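Local coordinates for uncharacterized protein (PDB 4IPB), which is of unknown function but belongs to a putative beta-lactamase-inhibitor-like, PepSY-like family, at residues A[50-55]-A[90-95]; A[56-61]-A[83-88]. All coordinates share one frame; numbering follows the deposited sequence. Where two conformers were deposited one is given.

Interaction 1 (A[50-55]-A[90-95]); sequences GQWVMT and EFPKWQ. With GOL (glycerol), chain D.
Thr55 and Glu90 face each other as an antiparallel, hydrogen-bonded pair, the touching parts of the two backbones running 165° apart. Thr55 N reaches Glu90 O at 2.9 Å, and Glu90 N returns a bond of 2.8 Å to Thr55 O. On the other edge of the strand Val53 and Met54 together oppose Trp45 in a classic beta bulge. Past Glu90 the partner becomes a loop, whose Pro92 is met by Trp52: with CG anti to the backbone N (chi1 173°), the indole takes Pro92 CD over one face in a CH-pi contact, 3.9 Å from the six-membered ring centroid. GOL C3 lies against the opposite face, toward the rim. Met54, a selenomethionine, runs beside Phe91 and points the same way, its CB 3.8 Å from Phe91 CD1; its selenium makes an oblique Met-aromatic contact, and Phe139 touches both side chains. Trp52 NE1 donates over 2.8 Å to Thr55 OG1, which lies 27° out of the indole plane. Thr55 OG1 also pairs with GOL O3 at 2.6 Å, while GOL O2 donates to Glu90 OE1 at 2.7 Å. The glycerol, probably from the crystallisation liquor and also bonded to Tyr16, thus fills hydrogen-bonding positions of hydroxyl and carboxylate beside the indole.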
loop_
_atom_site.group_PDB
_atom_site.type_symbol
_atom_site.label_atom_id
_atom_site.label_comp_id
_atom_site.label_asym_id
_atom_site.label_seq_id
_atom_site.Cartn_x
_atom_site.Cartn_y
_atom_site.Cartn_z
ATOM N N GLY A 50 17.131 -9.204 -5.286
ATOM C CA GLY A 50 16.019 -10.126 -5.258
ATOM C C GLY A 50 15.367 -10.251 -3.879
ATOM O O GLY A 50 14.626 -11.201 -3.636
ATOM N N GLN A 51 15.626 -9.339 -2.974
ATOM C CA GLN A 51 15.074 -9.378 -1.645
ATOM C C GLN A 51 13.774 -8.561 -1.604
ATOM O O GLN A 51 13.690 -7.459 -2.112
ATOM C CB GLN A 51 16.040 -8.771 -0.619
ATOM C CG GLN A 51 17.376 -9.495 -0.564
ATOM C CD GLN A 51 18.482 -8.786 0.193
ATOM O OE1 GLN A 51 18.635 -7.573 0.176
ATOM N NE2 GLN A 51 19.303 -9.599 0.866
ATOM N N TRP A 52 12.786 -9.130 -0.935
ATOM C CA TRP A 52 11.515 -8.472 -0.724
ATOM C C TRP A 52 11.699 -7.263 0.205
ATOM O O TRP A 52 12.336 -7.363 1.251
ATOM C CB TRP A 52 10.563 -9.448 -0.058
ATOM C CG TRP A 52 9.254 -8.852 0.365
ATOM C CD1 TRP A 52 8.336 -8.270 -0.437
ATOM C CD2 TRP A 52 8.762 -8.774 1.698
ATOM N NE1 TRP A 52 7.308 -7.805 0.325
ATOM C CE2 TRP A 52 7.532 -8.095 1.639
ATOM C CE3 TRP A 52 9.254 -9.175 2.953
ATOM C CZ2 TRP A 52 6.765 -7.855 2.749
ATOM C CZ3 TRP A 52 8.478 -8.930 4.035
ATOM C CH2 TRP A 52 7.246 -8.301 3.924
ATOM N N VAL A 53 11.169 -6.129 -0.231
ATOM C CA VAL A 53 11.202 -4.877 0.536
ATOM C C VAL A 53 9.882 -4.362 1.086
ATOM O O VAL A 53 9.900 -3.663 2.097
ATOM C CB VAL A 53 12.000 -3.802 -0.160
ATOM C CG1 VAL A 53 13.455 -4.280 -0.302
ATOM C CG2 VAL A 53 11.382 -3.342 -1.436
HETATM N N MSE A 54 8.784 -4.641 0.405
HETATM C CA MSE A 54 7.417 -4.242 0.916
HETATM C C MSE A 54 6.329 -4.858 0.086
HETATM O O MSE A 54 6.488 -5.071 -1.140
HETATM C CB MSE A 54 7.233 -2.727 1.075
HETATM C CG MSE A 54 7.324 -1.972 -0.193
HETATM SE SE MSE A 54 6.981 -0.036 0.127
HETATM C CE MSE A 54 6.962 0.503 -1.656
ATOM N N THR A 55 5.158 -5.036 0.727
ATOM C CA THR A 55 3.984 -5.416 0.033
ATOM C C THR A 55 2.869 -4.457 0.427
ATOM O O THR A 55 2.668 -4.186 1.622
ATOM C CB THR A 55 3.582 -6.840 0.440
ATOM O OG1 THR A 55 4.556 -7.766 -0.061
ATOM C CG2 THR A 55 2.207 -7.198 -0.127
ATOM N N GLU A 90 3.202 -3.630 4.353
ATOM C CA GLU A 90 3.980 -4.524 5.178
ATOM C C GLU A 90 5.411 -4.548 4.738
ATOM O O GLU A 90 5.707 -4.391 3.539
ATOM C CB GLU A 90 3.442 -5.928 5.143
ATOM C CG GLU A 90 2.019 -6.044 5.669
ATOM C CD GLU A 90 1.415 -7.423 5.428
ATOM O OE1 GLU A 90 0.976 -7.677 4.268
ATOM O OE2 GLU A 90 1.401 -8.212 6.409
ATOM N N PHE A 91 6.310 -4.759 5.704
ATOM C CA PHE A 91 7.763 -4.698 5.451
ATOM C C PHE A 91 8.494 -5.845 6.143
ATOM O O PHE A 91 8.004 -6.383 7.160
ATOM C CB PHE A 91 8.349 -3.406 6.045
ATOM C CG PHE A 91 7.671 -2.148 5.619
ATOM C CD1 PHE A 91 8.112 -1.482 4.529
ATOM C CD2 PHE A 91 6.729 -1.527 6.437
ATOM C CE1 PHE A 91 7.510 -0.304 4.109
ATOM C CE2 PHE A 91 6.166 -0.308 6.072
ATOM C CZ PHE A 91 6.548 0.300 4.917
ATOM N N PRO A 92 9.732 -6.156 5.724
ATOM C CA PRO A 92 10.465 -7.236 6.393
ATOM C C PRO A 92 10.869 -6.849 7.799
ATOM O O PRO A 92 10.922 -7.705 8.649
ATOM C CB PRO A 92 11.691 -7.481 5.459
ATOM C CG PRO A 92 11.743 -6.281 4.536
ATOM C CD PRO A 92 10.317 -5.831 4.405
ATOM N N LYS A 93 11.187 -5.578 8.025
ATOM C CA LYS A 93 11.670 -5.141 9.308
ATOM C C LYS A 93 10.790 -4.064 9.957
ATOM O O LYS A 93 10.696 -4.068 11.151
ATOM C CB LYS A 93 13.103 -4.607 9.175
ATOM C CG LYS A 93 13.811 -4.259 10.487
ATOM C CD LYS A 93 15.092 -3.424 10.237
ATOM C CE LYS A 93 16.327 -4.186 10.629
ATOM N NZ LYS A 93 17.542 -3.329 10.485
ATOM N N TRP A 94 10.334 -3.087 9.208
ATOM C CA TRP A 94 9.613 -1.929 9.773
ATOM C C TRP A 94 8.185 -2.415 10.118
ATOM O O TRP A 94 7.667 -3.397 9.538
ATOM C CB TRP A 94 9.541 -0.734 8.793
ATOM C CG TRP A 94 10.869 -0.328 8.108
ATOM C CD1 TRP A 94 11.067 -0.184 6.763
ATOM C CD2 TRP A 94 12.126 -0.057 8.725
ATOM N NE1 TRP A 94 12.395 0.121 6.505
ATOM C CE2 TRP A 94 13.048 0.253 7.700
ATOM C CE3 TRP A 94 12.551 -0.011 10.029
ATOM C CZ2 TRP A 94 14.394 0.566 7.945
ATOM C CZ3 TRP A 94 13.897 0.318 10.304
ATOM C CH2 TRP A 94 14.814 0.579 9.259
ATOM N N GLN A 95 7.564 -1.707 11.061
ATOM C CA GLN A 95 6.174 -1.953 11.445
ATOM C C GLN A 95 5.215 -1.638 10.262
ATOM O O GLN A 95 5.426 -0.709 9.464
ATOM C CB GLN A 95 5.814 -1.075 12.654
ATOM C CG GLN A 95 4.381 -1.132 13.110
ATOM C CD GLN A 95 4.139 -0.285 14.339
ATOM O OE1 GLN A 95 4.022 0.929 14.269
ATOM N NE2 GLN A 95 4.042 -0.941 15.468
HETATM C C1 GOL D . 3.970 -10.166 4.505
HETATM O O1 GOL D . 3.436 -11.442 4.906
HETATM C C2 GOL D . 3.495 -9.751 3.109
HETATM O O2 GOL D . 2.072 -9.813 2.986
HETATM C C3 GOL D . 4.163 -10.650 2.077
HETATM O O3 GOL D . 3.889 -10.119 0.786
#

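Interaction 2 (A[56-61]-A[83-88]); sequences LTDLVS and VDNVTM
Leu59 and Val60 converge on the flat peptide carbonyl of Val86. Val60 N lies in its plane, on a lone pair, 3.2 Å from Val86 O, whereas Leu59 N stands 21° out of that plane at 2.7 Å. Thr57 N donates to Met88 O, and Met88 N to Thr57 O at 2.9 Å. This makes Thr57 and Met88 a hydrogen-bonded antiparallel pair; Asp58 and Thr87 are the non-hydrogen-bonded pair that follows, their side chains side by side and pointing the same way on the opposite face of the sheet. There Thr87 CG2 meets Leu56 CB at 3.9 Å, and Leu134 touches both residues. The Leu59 and Met88 side chains cross obliquely, Leu59 CD1 3.9 Å from Met88 CB. Val86 points toward the departing chain: CG1, anti to the backbone N, touches Leu59 CB, and CG2 comes within 3.8 Å of Ser61 C. Thr57 OG1 is bonded to Lys42 NZ as well as to a water. A second water donates to Val60 O and Val83 O, bridging the turn to strand 82-90. Val60, with phi/psi of 77/-54° and a weak Ser61 N to Leu59 O bond, forms a classic gamma turn just beyond the end of strand 52-58, mid-sheet.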
loop_
_atom_site.group_PDB
_atom_site.type_symbol
_atom_site.label_atom_id
_atom_site.label_comp_id
_atom_site.label_asym_id
_atom_site.label_seq_id
_atom_site.Cartn_x
_atom_site.Cartn_y
_atom_site.Cartn_z
ATOM N N LEU A 56 2.146 -4.013 -0.576
ATOM C CA LEU A 56 0.985 -3.141 -0.400
ATOM C C LEU A 56 -0.249 -3.872 -0.889
ATOM O O LEU A 56 -0.318 -4.320 -2.065
ATOM C CB LEU A 56 1.161 -1.833 -1.112
ATOM C CG LEU A 56 2.300 -0.990 -0.606
ATOM C CD1 LEU A 56 3.629 -1.299 -1.262
ATOM C CD2 LEU A 56 2.001 0.482 -0.769
ATOM N N THR A 57 -1.245 -4.025 -0.002
ATOM C CA THR A 57 -2.456 -4.738 -0.328
ATOM C C THR A 57 -3.631 -3.755 -0.267
ATOM O O THR A 57 -3.802 -3.048 0.721
ATOM C CB THR A 57 -2.766 -5.877 0.656
ATOM O OG1 THR A 57 -1.651 -6.808 0.705
ATOM C CG2 THR A 57 -4.002 -6.654 0.271
ATOM N N ASP A 58 -4.405 -3.716 -1.339
ATOM C CA ASP A 58 -5.534 -2.817 -1.413
ATOM C C ASP A 58 -6.741 -3.447 -0.729
ATOM O O ASP A 58 -7.394 -4.341 -1.290
ATOM C CB ASP A 58 -5.909 -2.599 -2.876
ATOM C CG ASP A 58 -4.788 -1.932 -3.703
ATOM O OD1 ASP A 58 -3.946 -1.232 -3.149
ATOM O OD2 ASP A 58 -4.795 -2.093 -4.946
ATOM N N LEU A 59 -7.038 -2.955 0.458
ATOM C CA LEU A 59 -8.160 -3.428 1.258
ATOM C C LEU A 59 -9.481 -2.730 0.928
ATOM O O LEU A 59 -10.525 -3.262 1.254
ATOM C CB LEU A 59 -7.843 -3.248 2.741
ATOM C CG LEU A 59 -6.618 -3.975 3.315
ATOM C CD1 LEU A 59 -6.442 -3.693 4.799
ATOM C CD2 LEU A 59 -6.731 -5.453 3.085
ATOM N N VAL A 60 -9.401 -1.580 0.243
ATOM C CA VAL A 60 -10.550 -0.874 -0.384
ATOM C C VAL A 60 -11.397 -0.110 0.647
ATOM O O VAL A 60 -11.641 1.086 0.480
ATOM C CB VAL A 60 -11.453 -1.797 -1.219
ATOM C CG1 VAL A 60 -12.559 -0.994 -1.909
ATOM C CG2 VAL A 60 -10.642 -2.588 -2.248
ATOM N N SER A 61 -11.839 -0.804 1.682
ATOM C CA SER A 61 -12.869 -0.250 2.575
ATOM C C SER A 61 -12.645 -0.483 4.061
ATOM O O SER A 61 -11.873 -1.344 4.456
ATOM C CB SER A 61 -14.219 -0.781 2.169
ATOM O OG SER A 61 -14.215 -2.190 2.065
ATOM N N VAL A 83 -14.157 7.519 2.195
ATOM C CA VAL A 83 -12.947 6.735 2.168
ATOM C C VAL A 83 -12.759 6.233 0.740
ATOM O O VAL A 83 -13.589 5.460 0.238
ATOM C CB VAL A 83 -13.028 5.584 3.161
ATOM C CG1 VAL A 83 -11.855 4.667 2.960
ATOM C CG2 VAL A 83 -13.010 6.134 4.573
ATOM N N ASP A 84 -11.725 6.706 0.067
ATOM C CA ASP A 84 -11.454 6.310 -1.317
ATOM C C ASP A 84 -10.695 5.001 -1.439
ATOM O O ASP A 84 -10.933 4.233 -2.388
ATOM C CB ASP A 84 -10.634 7.364 -2.049
ATOM C CG ASP A 84 -11.417 8.650 -2.301
ATOM O OD1 ASP A 84 -12.656 8.716 -2.073
ATOM O OD2 ASP A 84 -10.759 9.614 -2.748
ATOM N N ASN A 85 -9.781 4.773 -0.507
ATOM C CA ASN A 85 -8.995 3.557 -0.520
ATOM C C ASN A 85 -8.394 3.291 0.854
ATOM O O ASN A 85 -8.302 4.173 1.710
ATOM C CB ASN A 85 -7.935 3.688 -1.616
ATOM C CG ASN A 85 -7.245 2.369 -1.947
ATOM O OD1 ASN A 85 -7.777 1.261 -1.716
ATOM N ND2 ASN A 85 -6.058 2.478 -2.542
ATOM N N VAL A 86 -8.050 2.027 1.067
ATOM C CA VAL A 86 -7.425 1.565 2.293
ATOM C C VAL A 86 -6.324 0.617 1.838
ATOM O O VAL A 86 -6.630 -0.336 1.129
ATOM C CB VAL A 86 -8.443 0.846 3.206
ATOM C CG1 VAL A 86 -7.781 0.350 4.498
ATOM C CG2 VAL A 86 -9.655 1.737 3.504
ATOM N N THR A 87 -5.082 0.889 2.256
ATOM C CA THR A 87 -3.942 0.092 1.840
ATOM C C THR A 87 -3.201 -0.431 3.064
ATOM O O THR A 87 -2.821 0.364 3.982
ATOM C CB THR A 87 -2.981 0.893 0.962
ATOM O OG1 THR A 87 -3.715 1.493 -0.088
ATOM C CG2 THR A 87 -1.873 0.024 0.404
HETATM N N MSE A 88 -2.921 -1.721 3.112
HETATM C CA MSE A 88 -2.071 -2.275 4.158
HETATM C C MSE A 88 -0.653 -2.379 3.608
HETATM O O MSE A 88 -0.489 -2.891 2.488
HETATM C CB MSE A 88 -2.590 -3.644 4.566
HETATM C CG MSE A 88 -1.680 -4.406 5.537
HETATM SE SE MSE A 88 -1.507 -3.528 7.275
HETATM C CE MSE A 88 -3.263 -4.058 7.974
HETATM O O HOH W 1 0.116 -5.891 2.587
HETATM O O HOH W 2 -13.805 2.672 0.662
#

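In the fold
Both interactions join strand 52-58 to strand 82-90, neighbours in one antiparallel sheet, and each lies at a different end of the pairing; interaction 2 is nested within the chain loop closed by interaction 1. Interaction 2 sits nearer the middle of the molecule, about 7 Å from the chain centre to its own, against about 12 Å for interaction 1. Both are only partly buried. Backbone bonding dominates 56-61 with 83-88, with aliphatic side chains and waters filling in around it. Between 50-55 and 90-95 the ladder shrinks to one bridge, and aromatic rings, a proline and a bound glycerol carry much of the contact where strand 82-90 runs out into a loop.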